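ORF48 (Lactococcus phage TP901-1, PDB 3UH8) probably serves as a structural component of the phage baseplate, the organelle with which the virion attaches to its bacterial host. Local coordinates at residues A[44-56]-A[94-108]. Sequence-based numbering, arbitrary orientation.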
ATOM      1  N   ASN A  44      -4.990 -14.428   0.583  1.00 38.98           N
ATOM      2  CA  ASN A  44      -3.897 -15.050   1.309  1.00 38.35           C
ATOM      3  C   ASN A  44      -2.605 -14.734   0.564  1.00 40.84           C
ATOM      4  O   ASN A  44      -2.518 -14.981  -0.648  1.00 40.77           O
ATOM      5  CB  ASN A  44      -4.102 -16.573   1.366  1.00 39.65           C
ATOM      6  CG  ASN A  44      -4.546 -17.106   2.701  1.00 66.29           C
ATOM      7  OD1 ASN A  44      -5.653 -16.834   3.177  1.00 62.11           O
ATOM      8  ND2 ASN A  44      -3.747 -17.986   3.268  1.00 57.89           N
ATOM      9  N   PHE A  45      -1.608 -14.168   1.246  1.00 35.94           N
ATOM     10  CA  PHE A  45      -0.320 -13.898   0.621  1.00 35.17           C
ATOM     11  C   PHE A  45       0.802 -14.503   1.464  1.00 38.85           C
ATOM     12  O   PHE A  45       1.883 -13.931   1.605  1.00 38.37           O
ATOM     13  CB  PHE A  45      -0.127 -12.414   0.229  1.00 36.56           C
ATOM     14  CG  PHE A  45      -0.372 -11.381   1.302  1.00 37.63           C
ATOM     15  CD1 PHE A  45       0.667 -10.938   2.114  1.00 40.11           C
ATOM     16  CD2 PHE A  45      -1.621 -10.793   1.453  1.00 39.33           C
ATOM     17  CE1 PHE A  45       0.448  -9.951   3.082  1.00 41.02           C
ATOM     18  CE2 PHE A  45      -1.839  -9.811   2.424  1.00 41.83           C
ATOM     19  CZ  PHE A  45      -0.805  -9.398   3.234  1.00 39.89           C
ATOM     20  N   GLU A  46       0.527 -15.721   1.993  1.00 36.45           N
ATOM     21  CA  GLU A  46       1.434 -16.525   2.821  1.00 36.23           C
ATOM     22  C   GLU A  46       2.671 -16.874   2.013  1.00 39.38           C
ATOM     23  O   GLU A  46       2.566 -17.339   0.873  1.00 39.05           O
ATOM     24  CB  GLU A  46       0.747 -17.816   3.306  1.00 37.84           C
ATOM     25  CG  GLU A  46      -0.590 -17.583   3.986  1.00 49.09           C
ATOM     26  CD  GLU A  46      -1.163 -18.714   4.822  1.00 69.94           C
ATOM     27  OE1 GLU A  46      -0.608 -19.837   4.801  1.00 63.34           O
ATOM     28  OE2 GLU A  46      -2.199 -18.475   5.482  1.00 64.43           O
ATOM     29  N   GLY A  47       3.829 -16.600   2.601  1.00 35.53           N
ATOM     30  CA  GLY A  47       5.119 -16.821   1.966  1.00 35.22           C
ATOM     31  C   GLY A  47       5.532 -15.687   1.049  1.00 38.55           C
ATOM     32  O   GLY A  47       6.570 -15.778   0.389  1.00 38.30           O
ATOM     33  N   LEU A  48       4.720 -14.609   0.994  1.00 34.42           N
ATOM     34  CA  LEU A  48       4.990 -13.427   0.176  1.00 33.78           C
ATOM     35  C   LEU A  48       5.143 -12.181   1.034  1.00 36.54           C
ATOM     36  O   LEU A  48       4.470 -12.036   2.060  1.00 36.63           O
ATOM     37  CB  LEU A  48       3.917 -13.205  -0.911  1.00 33.66           C
ATOM     38  CG  LEU A  48       3.719 -14.308  -1.965  1.00 37.98           C
ATOM     39  CD1 LEU A  48       2.536 -14.000  -2.851  1.00 38.13           C
ATOM     40  CD2 LEU A  48       4.954 -14.492  -2.826  1.00 40.00           C
ATOM     41  N   GLN A  49       6.034 -11.281   0.600  1.00 31.62           N
ATOM     42  CA  GLN A  49       6.351 -10.023   1.264  1.00 30.55           C
ATOM     43  C   GLN A  49       5.691  -8.846   0.530  1.00 32.80           C
ATOM     44  O   GLN A  49       5.938  -8.666  -0.666  1.00 32.18           O
ATOM     45  CB  GLN A  49       7.881  -9.859   1.345  1.00 31.77           C
ATOM     46  CG  GLN A  49       8.401  -8.489   1.788  1.00 42.37           C
ATOM     47  CD  GLN A  49       8.104  -8.166   3.224  1.00 56.82           C
ATOM     48  OE1 GLN A  49       8.156  -9.027   4.108  1.00 50.71           O
ATOM     49  NE2 GLN A  49       7.795  -6.905   3.485  1.00 47.45           N
ATOM     50  N   PRO A  50       4.847  -8.038   1.216  1.00 28.39           N
ATOM     51  CA  PRO A  50       4.226  -6.891   0.533  1.00 27.64           C
ATOM     52  C   PRO A  50       5.173  -5.705   0.382  1.00 30.66           C
ATOM     53  O   PRO A  50       5.995  -5.441   1.261  1.00 29.93           O
ATOM     54  CB  PRO A  50       3.018  -6.551   1.409  1.00 29.40           C
ATOM     55  CG  PRO A  50       3.289  -7.163   2.731  1.00 34.10           C
ATOM     56  CD  PRO A  50       4.443  -8.112   2.634  1.00 29.76           C
ATOM     57  N   PHE A  51       5.054  -4.997  -0.745  1.00 26.92           N
ATOM     58  CA  PHE A  51       5.872  -3.831  -1.059  1.00 26.46           C
ATOM     59  C   PHE A  51       5.012  -2.642  -1.441  1.00 30.05           C
ATOM     60  O   PHE A  51       4.078  -2.783  -2.232  1.00 29.65           O
ATOM     61  CB  PHE A  51       6.864  -4.153  -2.188  1.00 28.11           C
ATOM     62  CG  PHE A  51       8.099  -4.894  -1.741  1.00 29.54           C
ATOM     63  CD1 PHE A  51       9.257  -4.205  -1.403  1.00 32.36           C
ATOM     64  CD2 PHE A  51       8.108  -6.279  -1.655  1.00 31.72           C
ATOM     65  CE1 PHE A  51      10.402  -4.891  -0.987  1.00 33.37           C
ATOM     66  CE2 PHE A  51       9.258  -6.964  -1.253  1.00 34.42           C
ATOM     67  CZ  PHE A  51      10.392  -6.265  -0.910  1.00 32.37           C
ATOM     68  N   PHE A  52       5.327  -1.471  -0.875  1.00 26.50           N
ATOM     69  CA  PHE A  52       4.627  -0.231  -1.187  1.00 26.16           C
ATOM     70  C   PHE A  52       5.316   0.385  -2.399  1.00 30.95           C
ATOM     71  O   PHE A  52       6.480   0.786  -2.310  1.00 30.21           O
ATOM     72  CB  PHE A  52       4.626   0.730   0.018  1.00 27.65           C
ATOM     73  CG  PHE A  52       4.089   2.111  -0.281  1.00 28.95           C
ATOM     74  CD1 PHE A  52       2.720   2.349  -0.329  1.00 31.58           C
ATOM     75  CD2 PHE A  52       4.950   3.174  -0.525  1.00 30.77           C
ATOM     76  CE1 PHE A  52       2.224   3.624  -0.610  1.00 32.45           C
ATOM     77  CE2 PHE A  52       4.452   4.451  -0.797  1.00 33.48           C
ATOM     78  CZ  PHE A  52       3.094   4.668  -0.840  1.00 31.59           C
ATOM     79  N   CYS A  53       4.610   0.427  -3.536  1.00 28.63           N
ATOM     80  CA  CYS A  53       5.147   0.987  -4.769  1.00 29.24           C
ATOM     81  C   CYS A  53       4.456   2.306  -5.094  1.00 34.34           C
ATOM     82  O   CYS A  53       3.320   2.310  -5.572  1.00 33.75           O
ATOM     83  CB  CYS A  53       5.045  -0.013  -5.919  1.00 29.66           C
ATOM     84  SG  CYS A  53       5.870  -1.596  -5.609  1.00 33.64           S
ATOM     85  N   LEU A  54       5.125   3.426  -4.772  1.00 32.12           N
ATOM     86  CA  LEU A  54       4.614   4.765  -5.052  1.00 32.54           C
ATOM     87  C   LEU A  54       4.943   5.092  -6.494  1.00 38.30           C
ATOM     88  O   LEU A  54       6.092   4.915  -6.927  1.00 38.42           O
ATOM     89  CB  LEU A  54       5.194   5.828  -4.093  1.00 32.46           C
ATOM     90  CG  LEU A  54       4.881   7.311  -4.408  1.00 36.77           C
ATOM     91  CD1 LEU A  54       3.417   7.665  -4.136  1.00 36.75           C
ATOM     92  CD2 LEU A  54       5.795   8.230  -3.647  1.00 38.50           C
ATOM     93  N   MET A  55       3.973   5.573  -7.265  1.00 36.08           N
ATOM     94  CA  MET A  55       4.206   5.880  -8.653  1.00 36.42           C
ATOM     95  C   MET A  55       4.682   7.310  -8.914  1.00 41.54           C
ATOM     96  O   MET A  55       4.203   8.254  -8.286  1.00 40.55           O
ATOM     97  CB  MET A  55       2.980   5.528  -9.485  1.00 38.84           C
ATOM     98  CG  MET A  55       2.841   4.042  -9.740  1.00 42.54           C
ATOM     99  SD  MET A  55       1.410   3.613 -10.741  1.00 46.85           S
ATOM    100  CE  MET A  55       2.000   4.065 -12.373  1.00 43.58           C
ATOM    101  N   ALA A  56       5.686   7.405  -9.783  1.00 39.95           N
ATOM    102  CA  ALA A  56       6.234   8.697 -10.209  1.00 40.63           C
ATOM    103  C   ALA A  56       5.253   9.323 -11.188  1.00 46.57           C
ATOM    104  O   ALA A  56       4.774   8.663 -12.118  1.00 46.44           O
ATOM    105  CB  ALA A  56       7.578   8.506 -10.888  1.00 41.40           C
ATOM    106  N   ASN A  94      -1.761  11.509  -4.845  1.00 25.58           N
ATOM    107  CA  ASN A  94      -0.740  10.491  -5.072  1.00 25.03           C
ATOM    108  C   ASN A  94      -1.370   9.191  -5.550  1.00 28.36           C
ATOM    109  O   ASN A  94      -2.496   8.876  -5.164  1.00 27.91           O
ATOM    110  CB  ASN A  94       0.049  10.242  -3.793  1.00 24.45           C
ATOM    111  CG  ASN A  94       0.997  11.350  -3.423  1.00 40.31           C
ATOM    112  OD1 ASN A  94       2.202  11.268  -3.668  1.00 32.20           O
ATOM    113  ND2 ASN A  94       0.482  12.400  -2.800  1.00 31.03           N
ATOM    114  N   GLU A  95      -0.633   8.435  -6.375  1.00 24.47           N
ATOM    115  CA  GLU A  95      -1.064   7.146  -6.913  1.00 24.13           C
ATOM    116  C   GLU A  95      -0.041   6.081  -6.522  1.00 27.87           C
ATOM    117  O   GLU A  95       1.157   6.271  -6.740  1.00 27.39           O
ATOM    118  CB  GLU A  95      -1.233   7.228  -8.441  1.00 25.45           C
ATOM    119  CG  GLU A  95      -1.757   5.949  -9.081  1.00 36.15           C
ATOM    120  CD  GLU A  95      -2.191   6.040 -10.533  1.00 53.09           C
ATOM    121  OE1 GLU A  95      -2.534   4.981 -11.108  1.00 45.30           O
ATOM    122  OE2 GLU A  95      -2.215   7.161 -11.093  1.00 46.56           O
ATOM    123  N   ALA A  96      -0.516   4.973  -5.925  1.00 24.68           N
ATOM    124  CA  ALA A  96       0.337   3.869  -5.472  1.00 24.44           C
ATOM    125  C   ALA A  96      -0.344   2.504  -5.598  1.00 28.02           C
ATOM    126  O   ALA A  96      -1.539   2.438  -5.887  1.00 27.39           O
ATOM    127  CB  ALA A  96       0.777   4.108  -4.031  1.00 25.16           C
ATOM    128  N   TYR A  97       0.428   1.417  -5.386  1.00 24.47           N
ATOM    129  CA  TYR A  97      -0.050   0.033  -5.423  1.00 24.05           C
ATOM    130  C   TYR A  97       0.817  -0.884  -4.544  1.00 27.50           C
ATOM    131  O   TYR A  97       1.965  -0.550  -4.251  1.00 26.75           O
ATOM    132  CB  TYR A  97      -0.164  -0.491  -6.876  1.00 24.98           C
ATOM    133  CG  TYR A  97       1.145  -0.895  -7.523  1.00 26.26           C
ATOM    134  CD1 TYR A  97       1.564  -2.223  -7.525  1.00 28.05           C
ATOM    135  CD2 TYR A  97       1.940   0.041  -8.182  1.00 26.88           C
ATOM    136  CE1 TYR A  97       2.759  -2.604  -8.132  1.00 28.51           C
ATOM    137  CE2 TYR A  97       3.129  -0.334  -8.810  1.00 27.74           C
ATOM    138  CZ  TYR A  97       3.538  -1.657  -8.772  1.00 35.20           C
ATOM    139  OH  TYR A  97       4.709  -2.051  -9.363  1.00 36.09           O
ATOM    140  N   PHE A  98       0.268  -2.044  -4.143  1.00 24.23           N
ATOM    141  CA  PHE A  98       0.994  -3.026  -3.341  1.00 23.92           C
ATOM    142  C   PHE A  98       1.384  -4.235  -4.175  1.00 28.53           C
ATOM    143  O   PHE A  98       0.530  -4.831  -4.827  1.00 28.05           O
ATOM    144  CB  PHE A  98       0.203  -3.443  -2.091  1.00 25.50           C
ATOM    145  CG  PHE A  98       0.105  -2.358  -1.047  1.00 26.64           C
ATOM    146  CD1 PHE A  98       1.178  -2.083  -0.205  1.00 29.39           C
ATOM    147  CD2 PHE A  98      -1.046  -1.601  -0.915  1.00 28.49           C
ATOM    148  CE1 PHE A  98       1.097  -1.060   0.743  1.00 30.32           C
ATOM    149  CE2 PHE A  98      -1.134  -0.586   0.043  1.00 31.22           C
ATOM    150  CZ  PHE A  98      -0.059  -0.322   0.865  1.00 29.30           C
ATOM    151  N   SER A  99       2.680  -4.575  -4.166  1.00 26.18           N
ATOM    152  CA  SER A  99       3.257  -5.705  -4.891  1.00 26.56           C
ATOM    153  C   SER A  99       3.715  -6.767  -3.887  1.00 31.88           C
ATOM    154  O   SER A  99       4.385  -6.437  -2.908  1.00 31.67           O
ATOM    155  CB  SER A  99       4.420  -5.234  -5.757  1.00 30.03           C
ATOM    156  OG  SER A  99       5.148  -6.315  -6.314  1.00 37.88           O
ATOM    157  N   PHE A 100       3.335  -8.032  -4.124  1.00 29.31           N
ATOM    158  CA  PHE A 100       3.654  -9.158  -3.243  1.00 29.36           C
ATOM    159  C   PHE A 100       4.731 -10.005  -3.886  1.00 35.39           C
ATOM    160  O   PHE A 100       4.555 -10.487  -5.007  1.00 35.11           O
ATOM    161  CB  PHE A 100       2.384  -9.952  -2.894  1.00 30.89           C
ATOM    162  CG  PHE A 100       1.323  -9.097  -2.233  1.00 32.20           C
ATOM    163  CD1 PHE A 100       0.445  -8.333  -2.997  1.00 34.89           C
ATOM    164  CD2 PHE A 100       1.232  -9.020  -0.849  1.00 34.00           C
ATOM    165  CE1 PHE A 100      -0.511  -7.521  -2.387  1.00 35.63           C
ATOM    166  CE2 PHE A 100       0.266  -8.212  -0.240  1.00 36.72           C
ATOM    167  CZ  PHE A 100      -0.590  -7.459  -1.014  1.00 34.89           C
ATOM    168  N   ARG A 101       5.890 -10.107  -3.207  1.00 33.66           N
ATOM    169  CA  ARG A 101       7.082 -10.756  -3.752  1.00 34.18           C
ATOM    170  C   ARG A 101       7.716 -11.838  -2.882  1.00 41.21           C
ATOM    171  O   ARG A 101       7.574 -11.831  -1.658  1.00 40.64           O
ATOM    172  CB  ARG A 101       8.143  -9.686  -4.113  1.00 32.92           C
ATOM    173  CG  ARG A 101       7.550  -8.414  -4.718  1.00 39.35           C
ATOM    174  CD  ARG A 101       8.552  -7.369  -5.144  1.00 43.34           C
ATOM    175  NE  ARG A 101       7.854  -6.245  -5.764  1.00 44.48           N
ATOM    176  CZ  ARG A 101       8.430  -5.116  -6.163  1.00 53.13           C
ATOM    177  NH1 ARG A 101       9.736  -4.941  -6.006  1.00 38.28           N
ATOM    178  NH2 ARG A 101       7.706  -4.153  -6.717  1.00 37.85           N
ATOM    179  N   LYS A 102       8.451 -12.760  -3.536  1.00 40.31           N
ATOM    180  CA  LYS A 102       9.223 -13.824  -2.891  1.00 41.23           C
ATOM    181  C   LYS A 102      10.665 -13.829  -3.426  1.00 47.26           C
ATOM    182  O   LYS A 102      10.889 -13.490  -4.593  1.00 46.96           O
ATOM    183  CB  LYS A 102       8.511 -15.192  -2.993  1.00 44.19           C
ATOM    184  CG  LYS A 102       9.077 -16.193  -3.990  1.00 61.64           C
ATOM    185  CD  LYS A 102       7.968 -17.041  -4.572  1.00 73.75           C
ATOM    186  CE  LYS A 102       8.206 -18.513  -4.401  1.00 87.26           C
ATOM    187  NZ  LYS A 102       7.224 -19.303  -5.186  1.00 97.92           N
ATOM    188  N   GLN A 103      11.630 -14.205  -2.578  1.00 45.49           N
ATOM    189  CA  GLN A 103      13.046 -14.218  -2.911  1.00 46.18           C
ATOM    190  C   GLN A 103      13.564 -15.504  -3.498  1.00 52.08           C
ATOM    191  O   GLN A 103      13.344 -16.593  -2.960  1.00 51.63           O
ATOM    192  CB  GLN A 103      13.875 -13.797  -1.717  1.00 47.55           C
ATOM    193  CG  GLN A 103      14.317 -12.371  -1.825  1.00 61.46           C
ATOM    194  CD  GLN A 103      15.467 -12.103  -0.910  1.00 80.02           C
ATOM    195  OE1 GLN A 103      15.438 -12.451   0.269  1.00 75.75           O
ATOM    196  NE2 GLN A 103      16.521 -11.505  -1.434  1.00 71.98           N
ATOM    197  N   GLU A 104      14.261 -15.354  -4.633  1.00 50.36           N
ATOM    198  CA  GLU A 104      14.830 -16.456  -5.407  1.00 50.97           C
ATOM    199  C   GLU A 104      15.870 -15.893  -6.387  1.00 55.78           C
ATOM    200  O   GLU A 104      15.541 -15.086  -7.254  1.00 55.50           O
ATOM    201  CB  GLU A 104      13.677 -17.118  -6.160  1.00 52.54           C
ATOM    202  CG  GLU A 104      13.882 -18.528  -6.637  1.00 65.28           C
ATOM    203  CD  GLU A 104      12.575 -19.043  -7.165  1.00 92.58           C
ATOM    204  OE1 GLU A 104      12.202 -18.641  -8.295  1.00 90.71           O
ATOM    205  OE2 GLU A 104      11.867 -19.720  -6.380  1.00 88.98           O
ATOM    206  N   GLY A 105      17.111 -16.349  -6.229  1.00 52.76           N
ATOM    207  CA  GLY A 105      18.255 -15.900  -7.014  1.00 52.58           C
ATOM    208  C   GLY A 105      18.964 -14.729  -6.354  1.00 56.08           C
ATOM    209  O   GLY A 105      19.813 -14.085  -6.967  1.00 55.71           O
ATOM    210  N   GLY A 106      18.590 -14.453  -5.099  1.00 52.17           N
ATOM    211  CA  GLY A 106      19.102 -13.331  -4.317  1.00 51.80           C
ATOM    212  C   GLY A 106      18.408 -12.010  -4.587  1.00 54.99           C
ATOM    213  O   GLY A 106      18.908 -10.947  -4.218  1.00 54.56           O
ATOM    214  N   ARG A 107      17.238 -12.074  -5.254  1.00 50.90           N
ATOM    215  CA  ARG A 107      16.432 -10.912  -5.614  1.00 50.53           C
ATOM    216  C   ARG A 107      14.935 -11.210  -5.476  1.00 53.34           C
ATOM    217  O   ARG A 107      14.499 -12.339  -5.717  1.00 52.82           O
ATOM    218  CB  ARG A 107      16.751 -10.489  -7.054  1.00 51.05           C
ATOM    219  N   TRP A 108      14.153 -10.177  -5.127  1.00 48.99           N
ATOM    220  CA  TRP A 108      12.704 -10.266  -4.954  1.00 48.32           C
ATOM    221  C   TRP A 108      12.002 -10.418  -6.297  1.00 51.01           C
ATOM    222  O   TRP A 108      12.395  -9.775  -7.273  1.00 50.81           O
ATOM    223  CB  TRP A 108      12.178  -9.044  -4.192  1.00 47.24           C
ATOM    224  CG  TRP A 108      12.603  -9.013  -2.756  1.00 47.24           C
ATOM    225  CD1 TRP A 108      13.661  -8.332  -2.226  1.00 50.99           C
ATOM    226  CD2 TRP A 108      12.009  -9.737  -1.671  1.00 48.01           C
ATOM    227  NE1 TRP A 108      13.755  -8.578  -0.875  1.00 49.93           N
ATOM    228  CE2 TRP A 108      12.752  -9.436  -0.505  1.00 51.36           C
ATOM    229  CE3 TRP A 108      10.925 -10.627  -1.570  1.00 48.74           C
ATOM    230  CZ2 TRP A 108      12.441  -9.986   0.744  1.00 50.77           C
ATOM    231  CZ3 TRP A 108      10.624 -11.176  -0.334  1.00 50.31           C
ATOM    232  CH2 TRP A 108      11.370 -10.847   0.808  1.00 50.86           C
TER
HETATM  233  O   HOH W   1       1.904   9.441  -7.559  1.00 33.90           O
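The Phe51 ring packs against Arg101 and turns its outer edge to the face of Trp108, CZ 3.9 Å from Trp108 CD2. The guanidinium of Arg101 lies off-centre over the Phe51 ring in a cation-pi contact, the two planes only 22° apart; the extended chain carries a flat cation that can lie against an aromatic while its N-H groups, which point outward in its plane, still find partners. One of these is Ser99 OG, 2.8 Å from Arg101 NE and in the guanidinium plane, and NH2 makes a salt bridge to Glu66, so the group is fixed in rotation. Next along this face, Cys53 CB sits 3.7 Å from the centroid of the Tyr97 ring, a CH-pi contact. Tyr97 CG stands between its backbone N and carbonyl carbon (chi1 78°), which swings the ring across to Cys53.

On the face that carries Pro50, Phe52, Phe98 and Phe100, Phe100 CE2 rests over the centre of the Phe45 ring and 3.6 Å from Pro50 CB, while Phe52 CE1 abuts Ala96 CB at 3.7 Å, a small methyl leaving room for the ring. Paired backbone bonds at Gln49-Arg101, Phe51-Ser99 and Cys53-Tyr97 set this antiparallel register; Pro50 pairs with Phe100 at a non-hydrogen-bonded site, where its lack of an N-H costs no bond to strand 94-103.

Within the immunoglobulin-like fold, strand 49-54 lies between strands 92-103 and 65-73. Phe52 stacks on Tyr81 of strand 78-82, and Phe100 on Phe112 of strand 112-122.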